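PDB 2GAS: isoflavone reductase from Medicago sativa, which reduces 2'-hydroxyisoflavones with NADPH to chiral isoflavanones, giving the penultimate intermediate in the synthesis of the alfalfa phytoalexin medicarpin. Local coordinates for residues G12-H17 against V189-V194; H17-S22 against N27-L32; G195-R200 against I214-N219. All blocks are in the same frame, centred on the assembly; numbering follows the deposited sequence.

Contact 1. Residues G12-H17 against V189-V194; sequences GAIGRH and VTEADV
A water donates to both His17 O and Ala192 O, its oxygen 2.8 Å from each, and a second water donates likewise to Ile14 O and Glu191 O, so solvent joins two helix beginnings. Residues 12-17 complete the glycine-rich GxxGxxG turn of the Rossmann fold, inferred to bind NADP(+), and run into helix 15-25. Residues 189-194 open helix 191-202, where Thr190 is the N-cap and its OG1 accepts from Asp193 N. Within the turn, Gly12 O is gripped from opposite faces of its plane by Arg16 N and by Arg16 NE, the latter 2.9 Å away.

Direct contact centres on the imidazole of His17. With CG anti to the carbonyl carbon (chi1 -66°), the ring lays one face against the Glu191-Ala192 peptide, Ala192 N standing 3.7 Å above its plane toward the rim; Arg16 CG lies over the opposite face, toward the rim. Small Ala192 permits this approach, bringing its CA 3.5 Å from His17 ND1. Glu191 uses its aliphatic part here: its chain bends at chi2 and sends the carboxylate off, OE2 accepting from Gly157 N. Glu191 CB meets His17 CD2 at 3.5 Å, while Glu191 CG touches Ile14 CD1 at 3.8 Å.

Contact 2. Residues H17-S22 against N27-L32; sequences HIVWAS and NPTYAL
Ser22 and Thr29 carry the polar part of this contact. Ser22 OG donates to Thr29 OG1 over 2.7 Å, and Thr29 OG1 in turn gives its own hydrogen to Asn27 O at 2.8 Å, so a relay of hydroxyls runs from the helix across to the strand and back to the turn before it. Both torsions serve the relay. Ser22 OG lies opposite the backbone N (chi1 -176°), and Thr29 turns OG1 opposite its carbonyl carbon (chi1 -51°), which lets it reach back over Asn27 O from above the carbonyl plane. Small hydroxyl residues suit this buried place, because each can pair its polar atom without needing water.

A backbone bond adds to the grip: Asn27 N donates to Ser22 O over 3.1 Å, somewhat bent at 140°. The amide of Asn27 is engaged outside the pair, ND2 donating to Asn203 OD1 and Asn3 O, so this side chain offers Ser22 mainly its CB, 3.5 Å from Ser22 OG.

Apolar packing fills in around the hydroxyls. Thr29 CG2 rests 3.7 Å from Ser22 CB and, more loosely, 4.3 Å from Val19 CG1. The branched methyls of Val19 also reach Val57 and lie close to Pro10 of the inferred NADP(+) site, against which Ala31 packs too. The alternation of the strand sets the directions: Thr29 and Ala31 point toward the helix, Tyr30 away.

Helix 15-25 thus lies over the central parallel sheet and returns to strand 29-33, which pairs with strand 5-8 through bonds such as Tyr30 to Ile5 and Ile7. This is the first beta-alpha-beta crossover of the NAD(P)-binding Rossmann fold.

Contact 3. Residues G195-R200 against I214-N219; sequences GTFTIR and IRLPKN
Two methyl groups meet the Phe197 ring obliquely, both from the same side of its plane, one near the root of the side chain and one near the far end. Ile214 CD1 sits at the root, 3.7 Å from Phe197 CB and equally 3.7 Å from Phe197 CG. Leu216 CD2 takes the far end, 3.8 Å from Phe197 CZ and 4.0 Å from Phe197 CE1. The interaction is wholly apolar, and all three residues are buried.

The ring reaches these partners because Phe197 CG stands opposite the carbonyl carbon (chi1 -77°), which carries the side chain out from helix 191-202 toward residues 214-216. A long, flat side chain suits the place: one residue spans the gap between backbones whose nearest CA atoms, those of Phe197 and Ile214, are 8.2 Å apart. Ile214 supplies the end of its longer branch, and Leu216 one of its two terminal methyls.

Although residues 214-216 lie in a loop, their side chains alternate. Ile214 and Leu216 point to the helix, while Arg215 between them is directed to Glu286 and Tyr277. The chain then turns through the short 3-10 segment 217-219, closed by a backbone bond from Asn219 N to Leu216 O of 2.8 Å.

This is plain hydrophobic packing between a helix and the connection that follows strand 210-213. Ala287 of helix 287-290 touches both Phe197 and Ile214, Val294 also packs on Phe197, and Leu216 leans on Val189 at the end of strand 185-189, while helix 15-25 packs on another side of helix 191-202, with Ile18 against Thr198.

From the N terminus, the chain passes through the glycine-rich turn into helix 15-25, and contact 2 soon closes a short loop as strand 29-33 comes back alongside that helix. Contact 1 closes a far longer loop, with 171 residues between its segments; contact 2 is nested inside it, and His17 belongs to both. Contact 3 then follows in series, joining helix 191-202 to the connection after strand 210-213. Helix 15-25 links contacts 1 and 2, helix 191-202 links contacts 1 and 3, and the two helices pack directly on each other. Together the contacts tie the nucleotide-binding sheet and its first helix to the later part of the fold.

Contact 1. Residues G12-H17 against V189-V194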
ATOM      1  N   GLY A  12      10.334   5.675  -3.104  1.00 15.08           N
ATOM      2  CA  GLY A  12       8.952   6.123  -3.156  1.00 16.69           C
ATOM      3  C   GLY A  12       8.378   6.360  -1.766  1.00 17.02           C
ATOM      4  O   GLY A  12       9.000   6.005  -0.763  1.00 15.28           O
ATOM      5  N   ALA A  13       7.183   6.945  -1.701  1.00 17.34           N
ATOM      6  CA  ALA A  13       6.536   7.233  -0.425  1.00 17.65           C
ATOM      7  C   ALA A  13       6.346   5.962   0.392  1.00 16.81           C
ATOM      8  O   ALA A  13       6.508   5.961   1.611  1.00 18.19           O
ATOM      9  CB  ALA A  13       5.189   7.902  -0.664  1.00 18.62           C
ATOM     10  N   ILE A  14       6.016   4.871  -0.288  1.00 17.04           N
ATOM     11  CA  ILE A  14       5.796   3.597   0.384  1.00 17.30           C
ATOM     12  C   ILE A  14       7.085   2.802   0.549  1.00 17.99           C
ATOM     13  O   ILE A  14       7.367   2.268   1.621  1.00 17.77           O
ATOM     14  CB  ILE A  14       4.778   2.741  -0.411  1.00 16.65           C
ATOM     15  CG1 ILE A  14       3.462   3.508  -0.556  1.00 20.19           C
ATOM     16  CG2 ILE A  14       4.560   1.403   0.276  1.00 20.18           C
ATOM     17  CD1 ILE A  14       2.912   4.063   0.743  1.00 26.44           C
ATOM     18  N   GLY A  15       7.865   2.735  -0.524  1.00 16.94           N
ATOM     19  CA  GLY A  15       9.109   1.989  -0.503  1.00 16.20           C
ATOM     20  C   GLY A  15      10.101   2.349   0.584  1.00 14.10           C
ATOM     21  O   GLY A  15      10.742   1.459   1.134  1.00 16.07           O
ATOM     22  N   ARG A  16      10.235   3.632   0.902  1.00 14.89           N
ATOM     23  CA  ARG A  16      11.200   4.036   1.923  1.00 15.07           C
ATOM     24  C   ARG A  16      10.931   3.372   3.270  1.00 14.83           C
ATOM     25  O   ARG A  16      11.863   3.014   3.986  1.00 15.67           O
ATOM     26  CB  ARG A  16      11.216   5.563   2.081  1.00 15.27           C
ATOM     27  CG  ARG A  16       9.940   6.156   2.667  1.00 15.03           C
ATOM     28  CD  ARG A  16       9.926   7.679   2.529  1.00 16.92           C
ATOM     29  NE  ARG A  16       9.847   8.090   1.129  1.00 18.30           N
ATOM     30  CZ  ARG A  16       9.810   9.355   0.722  1.00 19.47           C
ATOM     31  NH1 ARG A  16       9.847  10.341   1.612  1.00 18.83           N
ATOM     32  NH2 ARG A  16       9.728   9.636  -0.571  1.00 19.28           N
ATOM     33  N   HIS A  17       9.661   3.194   3.614  1.00 15.44           N
ATOM     34  CA  HIS A  17       9.327   2.577   4.892  1.00 14.80           C
ATOM     35  C   HIS A  17       9.602   1.085   4.902  1.00 15.77           C
ATOM     36  O   HIS A  17       9.838   0.494   5.957  1.00 16.45           O
ATOM     37  CB  HIS A  17       7.873   2.888   5.239  1.00 16.49           C
ATOM     38  CG  HIS A  17       7.635   4.342   5.500  1.00 16.92           C
ATOM     39  ND1 HIS A  17       8.111   4.978   6.627  1.00 18.49           N
ATOM     40  CD2 HIS A  17       7.065   5.305   4.736  1.00 18.60           C
ATOM     41  CE1 HIS A  17       7.847   6.270   6.544  1.00 20.57           C
ATOM     42  NE2 HIS A  17       7.214   6.494   5.406  1.00 19.67           N
ATOM     43  N   VAL A 189      -3.909   2.427   8.199  1.00 16.61           N
ATOM     44  CA  VAL A 189      -2.584   2.064   8.688  1.00 16.11           C
ATOM     45  C   VAL A 189      -1.566   3.090   8.192  1.00 14.81           C
ATOM     46  O   VAL A 189      -1.670   3.580   7.063  1.00 14.88           O
ATOM     47  CB  VAL A 189      -2.200   0.636   8.195  1.00 17.17           C
ATOM     48  CG1 VAL A 189      -2.190   0.591   6.672  1.00 18.10           C
ATOM     49  CG2 VAL A 189      -0.847   0.223   8.749  1.00 14.93           C
ATOM     50  N   THR A 190      -0.587   3.431   9.025  1.00 14.91           N
ATOM     51  CA  THR A 190       0.417   4.405   8.607  1.00 15.39           C
ATOM     52  C   THR A 190       1.391   3.761   7.626  1.00 14.34           C
ATOM     53  O   THR A 190       1.541   2.542   7.603  1.00 13.63           O
ATOM     54  CB  THR A 190       1.228   4.961   9.800  1.00 17.07           C
ATOM     55  OG1 THR A 190       2.049   3.922  10.351  1.00 16.27           O
ATOM     56  CG2 THR A 190       0.296   5.484  10.881  1.00 14.55           C
ATOM     57  N   GLU A 191       2.055   4.585   6.819  1.00 15.83           N
ATOM     58  CA  GLU A 191       3.019   4.067   5.854  1.00 17.06           C
ATOM     59  C   GLU A 191       4.147   3.349   6.590  1.00 16.64           C
ATOM     60  O   GLU A 191       4.599   2.291   6.161  1.00 16.12           O
ATOM     61  CB  GLU A 191       3.605   5.197   4.999  1.00 18.47           C
ATOM     62  CG  GLU A 191       2.605   5.906   4.077  1.00 20.09           C
ATOM     63  CD  GLU A 191       1.613   6.766   4.836  1.00 24.33           C
ATOM     64  OE1 GLU A 191       2.026   7.432   5.805  1.00 28.02           O
ATOM     65  OE2 GLU A 191       0.427   6.790   4.460  1.00 25.69           O
ATOM     66  N   ALA A 192       4.593   3.920   7.705  1.00 16.53           N
ATOM     67  CA  ALA A 192       5.663   3.305   8.479  1.00 16.47           C
ATOM     68  C   ALA A 192       5.272   1.893   8.909  1.00 15.51           C
ATOM     69  O   ALA A 192       6.062   0.950   8.786  1.00 16.05           O
ATOM     70  CB  ALA A 192       5.980   4.163   9.711  1.00 16.12           C
ATOM     71  N   ASP A 193       4.050   1.745   9.411  1.00 16.06           N
ATOM     72  CA  ASP A 193       3.570   0.448   9.864  1.00 14.96           C
ATOM     73  C   ASP A 193       3.413  -0.537   8.712  1.00 16.79           C
ATOM     74  O   ASP A 193       3.608  -1.738   8.891  1.00 15.71           O
ATOM     75  CB  ASP A 193       2.251   0.603  10.625  1.00 15.98           C
ATOM     76  CG  ASP A 193       2.447   1.168  12.025  1.00 18.29           C
ATOM     77  OD1 ASP A 193       1.435   1.513  12.669  1.00 18.71           O
ATOM     78  OD2 ASP A 193       3.613   1.263  12.486  1.00 19.70           O
ATOM     79  N   VAL A 194       3.049  -0.045   7.531  1.00 14.45           N
ATOM     80  CA  VAL A 194       2.939  -0.945   6.394  1.00 15.34           C
ATOM     81  C   VAL A 194       4.336  -1.509   6.133  1.00 14.86           C
ATOM     82  O   VAL A 194       4.487  -2.681   5.783  1.00 14.52           O
ATOM     83  CB  VAL A 194       2.401  -0.218   5.150  1.00 16.16           C
ATOM     84  CG1 VAL A 194       2.547  -1.102   3.911  1.00 15.66           C
ATOM     85  CG2 VAL A 194       0.928   0.112   5.368  1.00 16.09           C
TER
HETATM   86  O   HOH W   1       5.056   1.616   3.329  1.00 29.77           O
HETATM   87  O   HOH W   2       8.800   1.159   8.514  1.00 23.84           O

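Contact 2. Residues H17-S22 against N27-L32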
ATOM      1  N   HIS A  17       9.661   3.194   3.614  1.00 15.44           N
ATOM      2  CA  HIS A  17       9.327   2.577   4.892  1.00 14.80           C
ATOM      3  C   HIS A  17       9.602   1.085   4.902  1.00 15.77           C
ATOM      4  O   HIS A  17       9.838   0.494   5.957  1.00 16.45           O
ATOM      5  CB  HIS A  17       7.873   2.888   5.239  1.00 16.49           C
ATOM      6  CG  HIS A  17       7.635   4.342   5.500  1.00 16.92           C
ATOM      7  ND1 HIS A  17       8.111   4.978   6.627  1.00 18.49           N
ATOM      8  CD2 HIS A  17       7.065   5.305   4.736  1.00 18.60           C
ATOM      9  CE1 HIS A  17       7.847   6.270   6.544  1.00 20.57           C
ATOM     10  NE2 HIS A  17       7.214   6.494   5.406  1.00 19.67           N
ATOM     11  N   ILE A  18       9.566   0.473   3.722  1.00 15.27           N
ATOM     12  CA  ILE A  18       9.867  -0.943   3.593  1.00 13.83           C
ATOM     13  C   ILE A  18      11.378  -1.102   3.759  1.00 15.94           C
ATOM     14  O   ILE A  18      11.845  -2.026   4.431  1.00 16.51           O
ATOM     15  CB  ILE A  18       9.423  -1.472   2.212  1.00 14.75           C
ATOM     16  CG1 ILE A  18       7.911  -1.313   2.079  1.00 17.70           C
ATOM     17  CG2 ILE A  18       9.812  -2.936   2.057  1.00 16.33           C
ATOM     18  CD1 ILE A  18       7.127  -2.143   3.050  1.00 26.98           C
ATOM     19  N   VAL A  19      12.142  -0.193   3.157  1.00 15.09           N
ATOM     20  CA  VAL A  19      13.596  -0.238   3.283  1.00 14.42           C
ATOM     21  C   VAL A  19      13.965  -0.082   4.760  1.00 15.20           C
ATOM     22  O   VAL A  19      14.739  -0.873   5.300  1.00 16.16           O
ATOM     23  CB  VAL A  19      14.284   0.893   2.481  1.00 15.16           C
ATOM     24  CG1 VAL A  19      15.768   0.938   2.817  1.00 15.95           C
ATOM     25  CG2 VAL A  19      14.088   0.667   0.984  1.00 16.00           C
ATOM     26  N   TRP A  20      13.400   0.924   5.420  1.00 15.82           N
ATOM     27  CA  TRP A  20      13.715   1.137   6.831  1.00 15.95           C
ATOM     28  C   TRP A  20      13.289  -0.030   7.727  1.00 16.53           C
ATOM     29  O   TRP A  20      13.995  -0.383   8.670  1.00 15.93           O
ATOM     30  CB  TRP A  20      13.093   2.446   7.333  1.00 14.13           C
ATOM     31  CG  TRP A  20      13.768   3.672   6.766  1.00 16.08           C
ATOM     32  CD1 TRP A  20      15.108   3.840   6.548  1.00 17.88           C
ATOM     33  CD2 TRP A  20      13.144   4.898   6.375  1.00 16.00           C
ATOM     34  NE1 TRP A  20      15.355   5.094   6.045  1.00 16.45           N
ATOM     35  CE2 TRP A  20      14.167   5.766   5.930  1.00 17.15           C
ATOM     36  CE3 TRP A  20      11.815   5.353   6.357  1.00 15.53           C
ATOM     37  CZ2 TRP A  20      13.907   7.064   5.471  1.00 17.85           C
ATOM     38  CZ3 TRP A  20      11.556   6.644   5.899  1.00 17.56           C
ATOM     39  CH2 TRP A  20      12.600   7.484   5.463  1.00 16.74           C
ATOM     40  N   ALA A  21      12.142  -0.638   7.437  1.00 16.75           N
ATOM     41  CA  ALA A  21      11.682  -1.758   8.252  1.00 15.99           C
ATOM     42  C   ALA A  21      12.595  -2.966   8.053  1.00 16.81           C
ATOM     43  O   ALA A  21      12.827  -3.742   8.978  1.00 16.99           O
ATOM     44  CB  ALA A  21      10.234  -2.121   7.894  1.00 15.87           C
ATOM     45  N   SER A  22      13.119  -3.122   6.842  1.00 15.96           N
ATOM     46  CA  SER A  22      14.003  -4.240   6.552  1.00 17.05           C
ATOM     47  C   SER A  22      15.283  -4.069   7.369  1.00 17.10           C
ATOM     48  O   SER A  22      15.774  -5.023   7.973  1.00 18.20           O
ATOM     49  CB  SER A  22      14.313  -4.296   5.055  1.00 16.95           C
ATOM     50  OG  SER A  22      15.092  -5.439   4.738  1.00 16.08           O
ATOM     51  N   ASN A  27      17.482  -7.555   8.418  1.00 20.93           N
ATOM     52  CA  ASN A  27      17.697  -8.265   7.163  1.00 21.04           C
ATOM     53  C   ASN A  27      18.734  -7.593   6.287  1.00 20.08           C
ATOM     54  O   ASN A  27      18.865  -6.369   6.299  1.00 21.57           O
ATOM     55  CB  ASN A  27      16.425  -8.313   6.312  1.00 20.51           C
ATOM     56  CG  ASN A  27      15.354  -9.177   6.904  1.00 19.66           C
ATOM     57  OD1 ASN A  27      14.680  -8.782   7.850  1.00 21.84           O
ATOM     58  ND2 ASN A  27      15.182 -10.368   6.345  1.00 20.44           N
ATOM     59  N   PRO A  28      19.507  -8.390   5.530  1.00 21.61           N
ATOM     60  CA  PRO A  28      20.490  -7.760   4.647  1.00 21.40           C
ATOM     61  C   PRO A  28      19.535  -7.056   3.679  1.00 19.97           C
ATOM     62  O   PRO A  28      18.657  -7.701   3.096  1.00 20.19           O
ATOM     63  CB  PRO A  28      21.184  -8.952   3.999  1.00 22.93           C
ATOM     64  CG  PRO A  28      21.153  -9.978   5.086  1.00 22.53           C
ATOM     65  CD  PRO A  28      19.741  -9.844   5.630  1.00 21.99           C
ATOM     66  N   THR A  29      19.690  -5.749   3.520  1.00 18.92           N
ATOM     67  CA  THR A  29      18.779  -4.977   2.685  1.00 17.65           C
ATOM     68  C   THR A  29      19.418  -4.392   1.438  1.00 18.25           C
ATOM     69  O   THR A  29      20.483  -3.783   1.507  1.00 18.83           O
ATOM     70  CB  THR A  29      18.151  -3.861   3.546  1.00 17.38           C
ATOM     71  OG1 THR A  29      17.613  -4.448   4.739  1.00 16.85           O
ATOM     72  CG2 THR A  29      17.039  -3.154   2.801  1.00 16.38           C
ATOM     73  N   TYR A  30      18.751  -4.586   0.302  1.00 18.38           N
ATOM     74  CA  TYR A  30      19.226  -4.110  -0.993  1.00 18.45           C
ATOM     75  C   TYR A  30      18.182  -3.210  -1.646  1.00 17.56           C
ATOM     76  O   TYR A  30      16.984  -3.434  -1.489  1.00 17.57           O
ATOM     77  CB  TYR A  30      19.498  -5.303  -1.919  1.00 18.30           C
ATOM     78  CG  TYR A  30      20.523  -6.290  -1.408  1.00 19.40           C
ATOM     79  CD1 TYR A  30      20.267  -7.087  -0.291  1.00 21.68           C
ATOM     80  CD2 TYR A  30      21.754  -6.428  -2.045  1.00 21.86           C
ATOM     81  CE1 TYR A  30      21.218  -7.997   0.180  1.00 23.08           C
ATOM     82  CE2 TYR A  30      22.709  -7.330  -1.584  1.00 24.18           C
ATOM     83  CZ  TYR A  30      22.438  -8.108  -0.473  1.00 23.88           C
ATOM     84  OH  TYR A  30      23.393  -8.985  -0.010  1.00 25.97           O
ATOM     85  N   ALA A  31      18.637  -2.193  -2.371  1.00 17.13           N
ATOM     86  CA  ALA A  31      17.725  -1.283  -3.059  1.00 18.65           C
ATOM     87  C   ALA A  31      18.171  -1.129  -4.510  1.00 19.20           C
ATOM     88  O   ALA A  31      19.346  -0.880  -4.775  1.00 19.27           O
ATOM     89  CB  ALA A  31      17.710   0.080  -2.367  1.00 18.44           C
ATOM     90  N   LEU A  32      17.241  -1.296  -5.445  1.00 19.76           N
ATOM     91  CA  LEU A  32      17.571  -1.150  -6.861  1.00 20.10           C
ATOM     92  C   LEU A  32      17.488   0.323  -7.223  1.00 22.20           C
ATOM     93  O   LEU A  32      16.434   0.951  -7.086  1.00 20.91           O
ATOM     94  CB  LEU A  32      16.595  -1.938  -7.735  1.00 21.31           C
ATOM     95  CG  LEU A  32      16.990  -2.053  -9.212  1.00 20.83           C
ATOM     96  CD1 LEU A  32      18.168  -3.018  -9.357  1.00 22.12           C
ATOM     97  CD2 LEU A  32      15.803  -2.555 -10.013  1.00 21.19           C
TER

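Contact 3. Residues G195-R200 against I214-N219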
ATOM      1  N   GLY A 195       5.361  -0.682   6.320  1.00 14.71           N
ATOM      2  CA  GLY A 195       6.713  -1.175   6.121  1.00 14.01           C
ATOM      3  C   GLY A 195       6.991  -2.307   7.097  1.00 14.62           C
ATOM      4  O   GLY A 195       7.484  -3.376   6.737  1.00 12.95           O
ATOM      5  N   THR A 196       6.653  -2.078   8.357  1.00 14.79           N
ATOM      6  CA  THR A 196       6.878  -3.088   9.378  1.00 14.86           C
ATOM      7  C   THR A 196       6.166  -4.406   9.095  1.00 14.65           C
ATOM      8  O   THR A 196       6.776  -5.472   9.172  1.00 15.21           O
ATOM      9  CB  THR A 196       6.469  -2.542  10.747  1.00 14.99           C
ATOM     10  OG1 THR A 196       7.232  -1.356  11.012  1.00 15.99           O
ATOM     11  CG2 THR A 196       6.739  -3.570  11.841  1.00 17.44           C
ATOM     12  N   PHE A 197       4.881  -4.339   8.756  1.00 15.12           N
ATOM     13  CA  PHE A 197       4.123  -5.550   8.467  1.00 15.34           C
ATOM     14  C   PHE A 197       4.582  -6.252   7.193  1.00 14.55           C
ATOM     15  O   PHE A 197       4.508  -7.476   7.085  1.00 14.25           O
ATOM     16  CB  PHE A 197       2.628  -5.234   8.369  1.00 15.29           C
ATOM     17  CG  PHE A 197       1.970  -5.041   9.704  1.00 14.86           C
ATOM     18  CD1 PHE A 197       1.556  -3.781  10.119  1.00 16.70           C
ATOM     19  CD2 PHE A 197       1.776  -6.127  10.553  1.00 17.45           C
ATOM     20  CE1 PHE A 197       0.960  -3.606  11.360  1.00 16.85           C
ATOM     21  CE2 PHE A 197       1.180  -5.964  11.796  1.00 17.31           C
ATOM     22  CZ  PHE A 197       0.772  -4.704  12.200  1.00 17.51           C
ATOM     23  N   THR A 198       5.051  -5.482   6.217  1.00 15.41           N
ATOM     24  CA  THR A 198       5.516  -6.082   4.975  1.00 15.97           C
ATOM     25  C   THR A 198       6.744  -6.941   5.247  1.00 15.44           C
ATOM     26  O   THR A 198       6.866  -8.050   4.724  1.00 14.87           O
ATOM     27  CB  THR A 198       5.870  -5.006   3.930  1.00 14.94           C
ATOM     28  OG1 THR A 198       4.697  -4.248   3.616  1.00 15.25           O
ATOM     29  CG2 THR A 198       6.401  -5.642   2.654  1.00 15.55           C
ATOM     30  N   ILE A 199       7.650  -6.434   6.076  1.00 16.47           N
ATOM     31  CA  ILE A 199       8.861  -7.178   6.393  1.00 16.73           C
ATOM     32  C   ILE A 199       8.535  -8.360   7.307  1.00 18.11           C
ATOM     33  O   ILE A 199       9.137  -9.424   7.185  1.00 16.61           O
ATOM     34  CB  ILE A 199       9.935  -6.252   7.025  1.00 17.60           C
ATOM     35  CG1 ILE A 199      10.489  -5.289   5.963  1.00 20.76           C
ATOM     36  CG2 ILE A 199      11.090  -7.083   7.578  1.00 19.62           C
ATOM     37  CD1 ILE A 199       9.470  -4.407   5.309  1.00 29.34           C
ATOM     38  N   ARG A 200       7.570  -8.190   8.211  1.00 17.25           N
ATOM     39  CA  ARG A 200       7.173  -9.297   9.077  1.00 18.73           C
ATOM     40  C   ARG A 200       6.675 -10.428   8.183  1.00 17.23           C
ATOM     41  O   ARG A 200       7.005 -11.592   8.393  1.00 17.39           O
ATOM     42  CB  ARG A 200       6.051  -8.873  10.032  1.00 20.32           C
ATOM     43  CG  ARG A 200       6.525  -8.176  11.290  1.00 28.17           C
ATOM     44  CD  ARG A 200       7.284  -9.141  12.194  1.00 31.70           C
ATOM     45  NE  ARG A 200       6.527  -9.505  13.388  1.00 35.34           N
ATOM     46  CZ  ARG A 200       6.208 -10.754  13.711  1.00 35.82           C
ATOM     47  NH1 ARG A 200       6.580 -11.756  12.927  1.00 37.92           N
ATOM     48  NH2 ARG A 200       5.526 -11.003  14.819  1.00 36.03           N
ATOM     49  N   ILE A 214      -4.197  -6.322   6.251  1.00 16.16           N
ATOM     50  CA  ILE A 214      -3.994  -5.456   7.401  1.00 17.46           C
ATOM     51  C   ILE A 214      -5.310  -4.768   7.765  1.00 17.52           C
ATOM     52  O   ILE A 214      -5.751  -3.846   7.082  1.00 19.59           O
ATOM     53  CB  ILE A 214      -2.937  -4.357   7.115  1.00 18.22           C
ATOM     54  CG1 ILE A 214      -1.672  -4.973   6.510  1.00 21.49           C
ATOM     55  CG2 ILE A 214      -2.610  -3.603   8.406  1.00 18.83           C
ATOM     56  CD1 ILE A 214      -0.898  -5.849   7.443  1.00 29.25           C
ATOM     57  N   ARG A 215      -5.957  -5.256   8.816  1.00 18.00           N
ATOM     58  CA  ARG A 215      -7.193  -4.667   9.328  1.00 18.46           C
ATOM     59  C   ARG A 215      -6.935  -4.622  10.831  1.00 18.80           C
ATOM     60  O   ARG A 215      -7.258  -5.567  11.544  1.00 19.58           O
ATOM     61  CB  ARG A 215      -8.418  -5.548   9.040  1.00 19.72           C
ATOM     62  CG  ARG A 215      -9.072  -5.346   7.672  1.00 22.21           C
ATOM     63  CD  ARG A 215      -8.683  -6.428   6.680  1.00 23.15           C
ATOM     64  NE  ARG A 215      -9.076  -7.778   7.097  1.00 20.90           N
ATOM     65  CZ  ARG A 215     -10.241  -8.362   6.815  1.00 19.56           C
ATOM     66  NH1 ARG A 215     -11.169  -7.725   6.112  1.00 18.38           N
ATOM     67  NH2 ARG A 215     -10.463  -9.610   7.208  1.00 20.32           N
ATOM     68  N   LEU A 216      -6.331  -3.533  11.296  1.00 18.96           N
ATOM     69  CA  LEU A 216      -5.986  -3.382  12.710  1.00 18.69           C
ATOM     70  C   LEU A 216      -7.197  -2.940  13.541  1.00 19.17           C
ATOM     71  O   LEU A 216      -7.832  -1.931  13.255  1.00 19.10           O
ATOM     72  CB  LEU A 216      -4.828  -2.390  12.833  1.00 18.10           C
ATOM     73  CG  LEU A 216      -3.641  -2.721  11.912  1.00 18.97           C
ATOM     74  CD1 LEU A 216      -2.686  -1.547  11.847  1.00 20.28           C
ATOM     75  CD2 LEU A 216      -2.928  -3.976  12.405  1.00 20.15           C
ATOM     76  N   PRO A 217      -7.522  -3.700  14.598  1.00 21.50           N
ATOM     77  CA  PRO A 217      -8.657  -3.429  15.486  1.00 21.57           C
ATOM     78  C   PRO A 217      -8.999  -1.976  15.815  1.00 21.57           C
ATOM     79  O   PRO A 217     -10.117  -1.534  15.560  1.00 23.05           O
ATOM     80  CB  PRO A 217      -8.315  -4.248  16.726  1.00 23.89           C
ATOM     81  CG  PRO A 217      -7.680  -5.456  16.121  1.00 22.91           C
ATOM     82  CD  PRO A 217      -6.735  -4.840  15.101  1.00 21.11           C
ATOM     83  N   LYS A 218      -8.052  -1.232  16.374  1.00 21.73           N
ATOM     84  CA  LYS A 218      -8.322   0.153  16.740  1.00 22.15           C
ATOM     85  C   LYS A 218      -8.380   1.109  15.558  1.00 21.96           C
ATOM     86  O   LYS A 218      -8.747   2.275  15.718  1.00 22.26           O
ATOM     87  CB  LYS A 218      -7.286   0.646  17.754  1.00 23.25           C
ATOM     88  CG  LYS A 218      -7.454   0.018  19.133  1.00 23.99           C
ATOM     89  CD  LYS A 218      -6.408   0.519  20.123  1.00 25.91           C
ATOM     90  CE  LYS A 218      -5.015   0.040  19.747  1.00 25.96           C
ATOM     91  NZ  LYS A 218      -3.986   0.478  20.736  1.00 25.59           N
ATOM     92  N   ASN A 219      -8.029   0.609  14.374  1.00 19.29           N
ATOM     93  CA  ASN A 219      -8.037   1.422  13.156  1.00 18.88           C
ATOM     94  C   ASN A 219      -9.095   0.951  12.167  1.00 18.37           C
ATOM     95  O   ASN A 219      -9.120   1.398  11.022  1.00 19.42           O
ATOM     96  CB  ASN A 219      -6.663   1.384  12.480  1.00 16.32           C
ATOM     97  CG  ASN A 219      -5.587   2.060  13.307  1.00 18.33           C
ATOM     98  OD1 ASN A 219      -5.849   2.555  14.403  1.00 18.80           O
ATOM     99  ND2 ASN A 219      -4.366   2.086  12.783  1.00 14.35           N
TER